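Local atomic coordinates of alpha-amylase (PDB entry 6M4K), a protein that probably hydrolyses internal alpha-1,4-glucosidic linkages of starch-like polysaccharides, as a calcium-binding, cold-active alpha-amylase of glycoside hydrolase family 13. Residues Asn51-Val56 against Trp63-Gln68; Pro69-Met74 against Asp117-Asp122; Leu317-Ala322 against Met343-Trp348. One frame throughout, in Å; residues are numbered along the deposited sequence. Where two conformers were deposited one is given.

Interaction 1 (Asn51-Val56 against Trp63-Gln68); sequences NEHRIV and WWQRYQ
The imidazole of His53 takes Arg66 CG over one face: the methylene sits 3.7 Å from the ring centroid and 8° off the ring normal, a CH-pi contact. In the plane of the same ring, ND1 donates to the carbonyl O of Arg54, while NE2 is hydrogen-bonded to the backbone N of Arg77; bonds at both nitrogens fix the ring's rotation. The guanidinium of Arg54 meets Gln68 OE1 at its edge, through NH1 at 2.9 Å, with the amide plane nearly perpendicular to it. An extended chain, with CG anti to the backbone N (chi1 -168°), carries Arg54 alongside Gln68. Its backbone N is held as well, by Gln68 O at 2.9 Å. Gln65 reaches the other way, its OE1 taking an almost straight bond from Val56 N at 2.9 Å, and Val56 CG2 rests 3.9 Å from Trp64 CZ3. Water 1 links Asn51 ND2 to Arg66 O.

Both segments belong to the long loop that follows barrel strand 44-47 of the TIM barrel, and 63-66 is a 3-10 turn. With the Arg66 guanidinium bound to Glu24, Ser78 and Pro49 O, its methylene is left to pack on His53. Gln68 OE1 also accepts from Gly109 N, so the Arg54 cation would probably polarise an amide oxygen that serves two donors and ties this loop to the excursion after strand 97-102.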
loop_
_atom_site.group_PDB
_atom_site.type_symbol
_atom_site.label_atom_id
_atom_site.label_comp_id
_atom_site.label_asym_id
_atom_site.label_seq_id
_atom_site.Cartn_x
_atom_site.Cartn_y
_atom_site.Cartn_z
ATOM N N ASN A 51 -17.222 1.872 -4.732
ATOM C CA ASN A 51 -18.523 1.390 -5.168
ATOM C C ASN A 51 -19.463 1.259 -3.967
ATOM O O ASN A 51 -19.053 1.357 -2.804
ATOM C CB ASN A 51 -18.376 0.029 -5.832
ATOM C CG ASN A 51 -17.816 -0.987 -4.886
ATOM O OD1 ASN A 51 -16.647 -0.901 -4.506
ATOM N ND2 ASN A 51 -18.636 -1.932 -4.459
ATOM N N GLU A 52 -20.737 1.002 -4.261
ATOM C CA GLU A 52 -21.713 0.792 -3.201
ATOM C C GLU A 52 -21.359 -0.446 -2.396
ATOM O O GLU A 52 -21.250 -1.549 -2.945
ATOM C CB GLU A 52 -23.113 0.642 -3.784
ATOM C CG GLU A 52 -24.125 0.430 -2.678
ATOM C CD GLU A 52 -25.554 0.349 -3.149
ATOM O OE1 GLU A 52 -25.817 0.019 -4.329
ATOM O OE2 GLU A 52 -26.436 0.610 -2.302
ATOM N N HIS A 53 -21.229 -0.267 -1.085
ATOM C CA HIS A 53 -20.837 -1.336 -0.187
ATOM C C HIS A 53 -21.873 -1.498 0.919
ATOM O O HIS A 53 -22.740 -0.646 1.137
ATOM C CB HIS A 53 -19.458 -1.047 0.429
ATOM C CG HIS A 53 -19.373 0.297 1.082
ATOM N ND1 HIS A 53 -19.890 0.552 2.336
ATOM C CD2 HIS A 53 -18.881 1.476 0.629
ATOM C CE1 HIS A 53 -19.688 1.823 2.639
ATOM N NE2 HIS A 53 -19.082 2.408 1.620
ATOM N N ARG A 54 -21.745 -2.608 1.634
ATOM C CA ARG A 54 -22.625 -2.895 2.756
ATOM C C ARG A 54 -22.533 -1.782 3.790
ATOM O O ARG A 54 -21.462 -1.216 4.035
ATOM C CB ARG A 54 -22.194 -4.219 3.389
ATOM C CG ARG A 54 -23.185 -4.800 4.400
ATOM C CD ARG A 54 -22.754 -6.173 4.888
ATOM N NE ARG A 54 -23.799 -6.758 5.735
ATOM C CZ ARG A 54 -24.025 -8.063 5.853
ATOM N NH1 ARG A 54 -23.293 -8.940 5.186
ATOM N NH2 ARG A 54 -25.014 -8.498 6.630
ATOM N N ILE A 55 -23.669 -1.464 4.401
ATOM C CA ILE A 55 -23.686 -0.668 5.616
ATOM C C ILE A 55 -23.909 -1.640 6.763
ATOM O O ILE A 55 -24.928 -2.348 6.802
ATOM C CB ILE A 55 -24.773 0.417 5.572
ATOM C CG1 ILE A 55 -24.485 1.427 4.458
ATOM C CG2 ILE A 55 -24.849 1.133 6.922
ATOM C CD1 ILE A 55 -23.167 2.158 4.628
ATOM N N VAL A 56 -22.943 -1.701 7.675
ATOM C CA VAL A 56 -22.994 -2.582 8.834
ATOM C C VAL A 56 -23.170 -1.694 10.053
ATOM O O VAL A 56 -22.369 -0.783 10.290
ATOM C CB VAL A 56 -21.719 -3.426 8.951
ATOM C CG1 VAL A 56 -21.714 -4.207 10.255
ATOM C CG2 VAL A 56 -21.582 -4.364 7.748
ATOM N N TRP A 63 -14.617 -0.505 9.384
ATOM C CA TRP A 63 -13.923 -0.285 8.112
ATOM C C TRP A 63 -14.231 -1.402 7.125
ATOM O O TRP A 63 -14.358 -1.149 5.921
ATOM C CB TRP A 63 -12.404 -0.156 8.315
ATOM C CG TRP A 63 -11.789 -1.390 8.840
ATOM C CD1 TRP A 63 -11.636 -1.735 10.156
ATOM C CD2 TRP A 63 -11.263 -2.487 8.076
ATOM N NE1 TRP A 63 -11.050 -2.969 10.256
ATOM C CE2 TRP A 63 -10.810 -3.456 8.995
ATOM C CE3 TRP A 63 -11.140 -2.746 6.705
ATOM C CZ2 TRP A 63 -10.234 -4.660 8.592
ATOM C CZ3 TRP A 63 -10.576 -3.948 6.302
ATOM C CH2 TRP A 63 -10.124 -4.887 7.243
ATOM N N TRP A 64 -14.407 -2.626 7.613
ATOM C CA TRP A 64 -14.500 -3.764 6.706
ATOM C C TRP A 64 -15.820 -3.843 5.954
ATOM O O TRP A 64 -15.939 -4.657 5.031
ATOM C CB TRP A 64 -14.141 -5.078 7.397
ATOM C CG TRP A 64 -14.749 -5.331 8.734
ATOM C CD1 TRP A 64 -14.097 -5.279 9.936
ATOM C CD2 TRP A 64 -16.091 -5.745 9.022
ATOM N NE1 TRP A 64 -14.949 -5.622 10.951
ATOM C CE2 TRP A 64 -16.180 -5.907 10.425
ATOM C CE3 TRP A 64 -17.218 -6.001 8.237
ATOM C CZ2 TRP A 64 -17.355 -6.309 11.058
ATOM C CZ3 TRP A 64 -18.402 -6.391 8.881
ATOM C CH2 TRP A 64 -18.446 -6.546 10.277
ATOM N N GLN A 65 -16.818 -3.020 6.302
ATOM C CA GLN A 65 -18.039 -2.990 5.504
ATOM C C GLN A 65 -17.744 -2.628 4.049
ATOM O O GLN A 65 -18.480 -3.043 3.145
ATOM C CB GLN A 65 -19.062 -2.022 6.120
ATOM C CG GLN A 65 -18.723 -0.575 5.884
ATOM C CD GLN A 65 -19.661 0.404 6.578
ATOM O OE1 GLN A 65 -20.654 0.009 7.209
ATOM N NE2 GLN A 65 -19.352 1.689 6.461
ATOM N N ARG A 66 -16.656 -1.889 3.802
ATOM C CA ARG A 66 -16.332 -1.466 2.443
ATOM C C ARG A 66 -15.785 -2.594 1.585
ATOM O O ARG A 66 -15.702 -2.421 0.363
ATOM C CB ARG A 66 -15.381 -0.267 2.453
ATOM C CG ARG A 66 -16.032 0.947 3.093
ATOM C CD ARG A 66 -15.150 2.162 3.029
ATOM N NE ARG A 66 -15.099 2.747 1.684
ATOM C CZ ARG A 66 -14.706 3.991 1.457
ATOM N NH1 ARG A 66 -14.354 4.762 2.480
ATOM N NH2 ARG A 66 -14.685 4.492 0.227
ATOM N N TYR A 67 -15.473 -3.746 2.172
ATOM C CA TYR A 67 -15.015 -4.908 1.424
ATOM C C TYR A 67 -16.139 -5.899 1.150
ATOM O O TYR A 67 -15.870 -7.041 0.764
ATOM C CB TYR A 67 -13.786 -5.523 2.110
ATOM C CG TYR A 67 -12.630 -4.555 1.976
ATOM C CD1 TYR A 67 -11.860 -4.530 0.814
ATOM C CD2 TYR A 67 -12.357 -3.610 2.957
ATOM C CE1 TYR A 67 -10.839 -3.605 0.645
ATOM C CE2 TYR A 67 -11.340 -2.683 2.802
ATOM C CZ TYR A 67 -10.583 -2.690 1.641
ATOM O OH TYR A 67 -9.586 -1.747 1.510
ATOM N N GLN A 68 -17.397 -5.459 1.299
ATOM C CA GLN A 68 -18.590 -6.238 0.970
ATOM C C GLN A 68 -19.415 -5.459 -0.044
ATOM O O GLN A 68 -20.340 -4.713 0.323
ATOM C CB GLN A 68 -19.392 -6.574 2.225
ATOM C CG GLN A 68 -18.647 -7.557 3.098
ATOM C CD GLN A 68 -19.482 -8.089 4.239
ATOM O OE1 GLN A 68 -20.647 -8.457 4.057
ATOM N NE2 GLN A 68 -18.896 -8.131 5.424
HETATM O O HOH W 1 -17.102 -2.554 -2.067
#

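Interaction 2 (Pro69-Met74 against Asp117-Asp122); sequences PVSYTM and DGNSFD
Val70 packs against Asn119-Phe121 where the loop after strand 44-47 of the TIM barrel meets the excursion after strand 97-102, the region known in family 13 amylases as domain B. The touching parts run roughly antiparallel, and residues 120-122 form one strand of a small hairpin with 112-114.

The closer-packed part centres on the Val70 methyls. Val70 CG1, anti to its own amide N (chi1 168°), approaches Asn119 O at 3.5 Å, whereas CG2 makes an apolar contact with Phe121 CD1 at 3.8 Å. The two side chains cross at about a right angle, and the Phe121 ring then leads away from 69-74, toward Arg54 and Thr108. Beside this patch the backbones do not bond directly: water 2 donates to both Val70 O and Ser120 O, at 2.8 and 2.7 Å.

Toward the partly exposed end the contact thins to polar groups. Ser71 OG and Asn119 ND2 stand 3.8 Å apart, too far for a bond, yet they have a common partner in the Glu52 carboxylate. The same Ser71 OG accepts from Thr73 N at 3.1 Å, closing an ST turn; the Thr73 side chain points toward Asp117. Asn75 ND2 is bonded to Asp117 OD1, which leaves the other carboxylate oxygen for the threonine: Thr73 OG1 donates to Asp117 OD2 at 2.8 Å, arriving on the anti side and 18° out of the carboxylate plane.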
loop_
_atom_site.group_PDB
_atom_site.type_symbol
_atom_site.label_atom_id
_atom_site.label_comp_id
_atom_site.label_asym_id
_atom_site.label_seq_id
_atom_site.Cartn_x
_atom_site.Cartn_y
_atom_site.Cartn_z
ATOM N N PRO A 69 -19.129 -5.617 -1.335
ATOM C CA PRO A 69 -19.889 -4.895 -2.358
ATOM C C PRO A 69 -21.369 -5.249 -2.341
ATOM O O PRO A 69 -21.760 -6.404 -2.132
ATOM C CB PRO A 69 -19.236 -5.342 -3.670
ATOM C CG PRO A 69 -17.851 -5.717 -3.272
ATOM C CD PRO A 69 -17.980 -6.343 -1.909
ATOM N N VAL A 70 -22.174 -4.227 -2.612
ATOM C CA VAL A 70 -23.607 -4.370 -2.809
ATOM C C VAL A 70 -24.011 -4.082 -4.255
ATOM O O VAL A 70 -24.900 -4.742 -4.800
ATOM C CB VAL A 70 -24.376 -3.486 -1.800
ATOM C CG1 VAL A 70 -25.866 -3.388 -2.158
ATOM C CG2 VAL A 70 -24.192 -4.036 -0.388
ATOM N N SER A 71 -23.342 -3.135 -4.905
ATOM C CA SER A 71 -23.521 -2.899 -6.334
ATOM C C SER A 71 -22.282 -2.179 -6.846
ATOM O O SER A 71 -21.317 -1.966 -6.108
ATOM C CB SER A 71 -24.794 -2.099 -6.629
ATOM O OG SER A 71 -24.550 -0.716 -6.479
ATOM N N TYR A 72 -22.310 -1.810 -8.127
ATOM C CA TYR A 72 -21.215 -1.061 -8.733
ATOM C C TYR A 72 -21.580 0.396 -8.998
ATOM O O TYR A 72 -20.887 1.074 -9.768
ATOM C CB TYR A 72 -20.683 -1.786 -9.972
ATOM C CG TYR A 72 -20.290 -3.218 -9.671
ATOM C CD1 TYR A 72 -19.141 -3.511 -8.937
ATOM C CD2 TYR A 72 -21.075 -4.281 -10.102
ATOM C CE1 TYR A 72 -18.794 -4.823 -8.646
ATOM C CE2 TYR A 72 -20.734 -5.591 -9.818
ATOM C CZ TYR A 72 -19.587 -5.868 -9.100
ATOM O OH TYR A 72 -19.260 -7.177 -8.825
ATOM N N THR A 73 -22.644 0.906 -8.369
ATOM C CA THR A 73 -22.801 2.351 -8.331
ATOM C C THR A 73 -21.699 2.950 -7.459
ATOM O O THR A 73 -20.935 2.231 -6.815
ATOM C CB THR A 73 -24.186 2.752 -7.824
ATOM O OG1 THR A 73 -24.281 2.518 -6.411
ATOM C CG2 THR A 73 -25.264 1.960 -8.557
ATOM N N MET A 74 -21.599 4.274 -7.454
ATOM C CA MET A 74 -20.404 4.949 -6.957
ATOM C C MET A 74 -20.689 5.922 -5.821
ATOM O O MET A 74 -20.059 6.974 -5.712
ATOM C CB MET A 74 -19.652 5.608 -8.107
ATOM C CG MET A 74 -18.950 4.579 -8.992
ATOM S SD MET A 74 -17.570 3.786 -8.135
ATOM C CE MET A 74 -16.459 5.190 -8.085
ATOM N N ASP A 117 -25.675 3.128 -1.193
ATOM C CA ASP A 117 -26.434 3.872 -2.193
ATOM C C ASP A 117 -27.905 3.483 -2.169
ATOM O O ASP A 117 -28.640 3.826 -3.101
ATOM C CB ASP A 117 -25.835 3.677 -3.597
ATOM C CG ASP A 117 -26.118 4.841 -4.534
ATOM O OD1 ASP A 117 -26.502 5.928 -4.062
ATOM O OD2 ASP A 117 -25.941 4.673 -5.758
ATOM N N GLY A 118 -28.344 2.754 -1.141
ATOM C CA GLY A 118 -29.745 2.418 -0.986
ATOM C C GLY A 118 -30.202 1.124 -1.624
ATOM O O GLY A 118 -31.368 0.751 -1.445
ATOM N N ASN A 119 -29.340 0.413 -2.349
ATOM C CA ASN A 119 -29.761 -0.824 -2.994
ATOM C C ASN A 119 -29.756 -1.984 -2.009
ATOM O O ASN A 119 -28.939 -2.042 -1.084
ATOM C CB ASN A 119 -28.863 -1.127 -4.193
ATOM C CG ASN A 119 -29.122 -0.183 -5.345
ATOM O OD1 ASN A 119 -30.257 -0.064 -5.824
ATOM N ND2 ASN A 119 -28.087 0.523 -5.779
ATOM N N SER A 120 -30.640 -2.950 -2.249
ATOM C CA SER A 120 -30.757 -4.119 -1.387
ATOM C C SER A 120 -29.628 -5.118 -1.628
ATOM O O SER A 120 -29.124 -5.271 -2.746
ATOM C CB SER A 120 -32.094 -4.825 -1.638
ATOM O OG SER A 120 -32.287 -5.923 -0.753
ATOM N N PHE A 121 -29.251 -5.823 -0.561
ATOM C CA PHE A 121 -28.468 -7.044 -0.665
ATOM C C PHE A 121 -29.130 -8.130 0.166
ATOM O O PHE A 121 -29.777 -7.851 1.180
ATOM C CB PHE A 121 -27.001 -6.882 -0.202
ATOM C CG PHE A 121 -26.826 -6.784 1.296
ATOM C CD1 PHE A 121 -26.861 -5.549 1.920
ATOM C CD2 PHE A 121 -26.591 -7.911 2.074
ATOM C CE1 PHE A 121 -26.685 -5.433 3.282
ATOM C CE2 PHE A 121 -26.424 -7.803 3.440
ATOM C CZ PHE A 121 -26.476 -6.559 4.049
ATOM N N ASP A 122 -28.954 -9.374 -0.265
ATOM C CA ASP A 122 -29.390 -10.503 0.539
ATOM C C ASP A 122 -28.400 -11.629 0.280
ATOM O O ASP A 122 -28.458 -12.285 -0.766
ATOM C CB ASP A 122 -30.817 -10.905 0.199
ATOM C CG ASP A 122 -31.402 -11.846 1.221
ATOM O OD1 ASP A 122 -30.669 -12.700 1.752
ATOM O OD2 ASP A 122 -32.605 -11.721 1.515
HETATM O O HOH W 2 -27.707 -4.787 -5.034
#

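Interaction 3 (Leu317-Ala322 against Met343-Trp348); sequences LTFFEA and MSSYNW
Phe319 lays its ring against the extended run Ser345-Trp348. From CB, which points toward that segment, the ring is set by chi1 of 69°, with CG between the backbone N and the carbonyl carbon. Along one flank CD2 lies 3.7 Å from both CB and OG of Ser345, whose hydroxyl is hydrogen-bonded to Glu385 OE2, and CE2 comes nearer still to Ser345 CB, at 3.6 Å. At the far end CZ comes within 3.7 Å of the carbonyl O of Tyr346 and 3.9 Å of Trp348 CZ3, the tryptophan carbon lying near the plane of the ring. On the other flank CE1 has Asn347 OD1 at the ring edge; the amide stands almost perpendicular to the ring and would set its partly negative oxygen against the C-H rim.

The chain here joins the last two strands of the TIM barrel and continues beyond: residues 343-348 leave the end of the eighth strand, 339-344, while 317-322 leads into helix 322-334. An ST turn at Thr318, in which its OG1 accepts from Phe320 N, precedes Glu321 at the helix N-cap.

Phe319 CE1 lies over the centre of one face of the Phe320 ring, which turns an edge to Trp348. The latter pair is T-shaped: Phe320 CE2 lies over the six-membered ring of the indole, centroids 5.4 Å apart and planes at 86°. Phe320 CZ reaches Asn347 OD1 at 3.8 Å. Asn347 ND2 is bonded to Gly380 O and Trp348 NE1 to Asp357 OD2, bonds that help fix the amide and the indole, and Arg350 makes a cation-pi contact with Phe320.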
loop_
_atom_site.group_PDB
_atom_site.type_symbol
_atom_site.label_atom_id
_atom_site.label_comp_id
_atom_site.label_asym_id
_atom_site.label_seq_id
_atom_site.Cartn_x
_atom_site.Cartn_y
_atom_site.Cartn_z
ATOM N N LEU A 317 5.574 -3.920 11.179
ATOM C CA LEU A 317 5.769 -2.623 11.810
ATOM C C LEU A 317 4.709 -1.639 11.333
ATOM O O LEU A 317 4.319 -1.637 10.157
ATOM C CB LEU A 317 7.167 -2.083 11.509
ATOM C CG LEU A 317 8.287 -2.845 12.216
ATOM C CD1 LEU A 317 9.651 -2.478 11.636
ATOM C CD2 LEU A 317 8.232 -2.554 13.727
ATOM N N THR A 318 4.223 -0.818 12.265
ATOM C CA THR A 318 3.135 0.114 12.013
ATOM C C THR A 318 3.424 1.396 12.773
ATOM O O THR A 318 4.409 1.501 13.502
ATOM C CB THR A 318 1.803 -0.447 12.518
ATOM O OG1 THR A 318 1.787 -0.384 13.958
ATOM C CG2 THR A 318 1.612 -1.885 12.097
ATOM N N PHE A 319 2.534 2.380 12.622
ATOM C CA PHE A 319 2.700 3.644 13.339
ATOM C C PHE A 319 2.704 3.462 14.858
ATOM O O PHE A 319 3.178 4.355 15.568
ATOM C CB PHE A 319 1.636 4.667 12.913
ATOM C CG PHE A 319 0.237 4.328 13.357
ATOM C CD1 PHE A 319 -0.238 4.773 14.587
ATOM C CD2 PHE A 319 -0.608 3.603 12.542
ATOM C CE1 PHE A 319 -1.519 4.478 14.999
ATOM C CE2 PHE A 319 -1.903 3.305 12.950
ATOM C CZ PHE A 319 -2.358 3.748 14.192
ATOM N N PHE A 320 2.205 2.334 15.367
ATOM C CA PHE A 320 2.297 2.065 16.801
ATOM C C PHE A 320 3.730 1.792 17.248
ATOM O O PHE A 320 4.029 1.907 18.443
ATOM C CB PHE A 320 1.376 0.900 17.190
ATOM C CG PHE A 320 -0.079 1.274 17.305
ATOM C CD1 PHE A 320 -0.531 2.015 18.384
ATOM C CD2 PHE A 320 -1.001 0.859 16.356
ATOM C CE1 PHE A 320 -1.872 2.352 18.499
ATOM C CE2 PHE A 320 -2.336 1.192 16.468
ATOM C CZ PHE A 320 -2.773 1.934 17.541
ATOM N N GLU A 321 4.622 1.421 16.326
ATOM C CA GLU A 321 6.038 1.252 16.619
ATOM C C GLU A 321 6.799 2.271 15.779
ATOM O O GLU A 321 7.584 1.912 14.898
ATOM C CB GLU A 321 6.488 -0.179 16.291
ATOM C CG GLU A 321 5.697 -1.282 17.014
ATOM C CD GLU A 321 4.367 -1.618 16.346
ATOM O OE1 GLU A 321 4.295 -1.587 15.094
ATOM O OE2 GLU A 321 3.381 -1.898 17.066
ATOM N N ALA A 322 6.571 3.556 16.056
ATOM C CA ALA A 322 6.893 4.605 15.092
ATOM C C ALA A 322 8.381 4.672 14.775
ATOM O O ALA A 322 8.763 4.888 13.615
ATOM C CB ALA A 322 6.391 5.954 15.606
ATOM N N MET A 343 1.526 3.319 3.593
ATOM C CA MET A 343 0.249 3.367 4.285
ATOM C C MET A 343 0.035 4.747 4.901
ATOM O O MET A 343 0.978 5.405 5.353
ATOM C CB MET A 343 0.271 2.313 5.396
ATOM C CG MET A 343 -0.999 2.225 6.230
ATOM S SD MET A 343 -2.383 1.767 5.180
ATOM C CE MET A 343 -3.719 1.967 6.366
ATOM N N SER A 344 -1.216 5.194 4.916
ATOM C CA SER A 344 -1.608 6.381 5.670
ATOM C C SER A 344 -2.836 6.018 6.492
ATOM O O SER A 344 -3.874 5.647 5.933
ATOM C CB SER A 344 -1.878 7.581 4.757
ATOM O OG SER A 344 -1.869 8.779 5.519
ATOM N N SER A 345 -2.703 6.114 7.818
ATOM C CA SER A 345 -3.606 5.448 8.748
ATOM C C SER A 345 -4.438 6.421 9.573
ATOM O O SER A 345 -4.156 7.620 9.661
ATOM C CB SER A 345 -2.803 4.603 9.740
ATOM O OG SER A 345 -1.886 3.764 9.068
ATOM N N TYR A 346 -5.438 5.846 10.238
ATOM C CA TYR A 346 -6.101 6.519 11.339
ATOM C C TYR A 346 -5.864 5.749 12.634
ATOM O O TYR A 346 -5.598 4.548 12.638
ATOM C CB TYR A 346 -7.598 6.705 11.065
ATOM C CG TYR A 346 -8.417 5.440 10.855
ATOM C CD1 TYR A 346 -8.824 4.672 11.944
ATOM C CD2 TYR A 346 -8.821 5.037 9.580
ATOM C CE1 TYR A 346 -9.590 3.541 11.772
ATOM C CE2 TYR A 346 -9.595 3.903 9.400
ATOM C CZ TYR A 346 -9.985 3.156 10.499
ATOM O OH TYR A 346 -10.768 2.049 10.315
ATOM N N ASN A 347 -5.988 6.466 13.750
ATOM C CA ASN A 347 -5.860 5.867 15.070
ATOM C C ASN A 347 -7.157 5.175 15.469
ATOM O O ASN A 347 -8.251 5.570 15.066
ATOM C CB ASN A 347 -5.520 6.967 16.078
ATOM C CG ASN A 347 -4.832 6.440 17.322
ATOM O OD1 ASN A 347 -4.527 5.260 17.434
ATOM N ND2 ASN A 347 -4.570 7.341 18.265
ATOM N N TRP A 348 -7.025 4.135 16.273
ATOM C CA TRP A 348 -8.183 3.437 16.807
ATOM C C TRP A 348 -7.757 2.785 18.109
ATOM O O TRP A 348 -6.557 2.665 18.381
ATOM C CB TRP A 348 -8.733 2.399 15.809
ATOM C CG TRP A 348 -8.000 1.078 15.786
ATOM C CD1 TRP A 348 -8.350 -0.073 16.451
ATOM C CD2 TRP A 348 -6.806 0.764 15.049
ATOM N NE1 TRP A 348 -7.444 -1.076 16.172
ATOM C CE2 TRP A 348 -6.488 -0.585 15.319
ATOM C CE3 TRP A 348 -5.977 1.493 14.183
ATOM C CZ2 TRP A 348 -5.382 -1.214 14.762
ATOM C CZ3 TRP A 348 -4.874 0.855 13.624
ATOM C CH2 TRP A 348 -4.589 -0.481 13.923
#

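How the interactions relate
Interactions 1 and 2 are neighbours, their centres 9 Å apart, and draw three of their four segments from the loop between strand 44-47 and helix 81-93. Glu52 joins them: its OE1 lies 2.6 Å from Ser71 OG and 2.7 Å from Asn119 ND2, probable hydrogen bonds. In interaction 1 the Gln68 side chain is about 14 Å from the calcium ion and about 10 Å from the side chain of its ligand Asn105. Interaction 3 lies at the end of the eighth barrel strand, its centre 22 Å from that of interaction 1, yet Trp63 CB touches Tyr346 OH at 3.4 Å. Interactions 2 and 3 do not meet, their nearest atoms being about 16 Å apart.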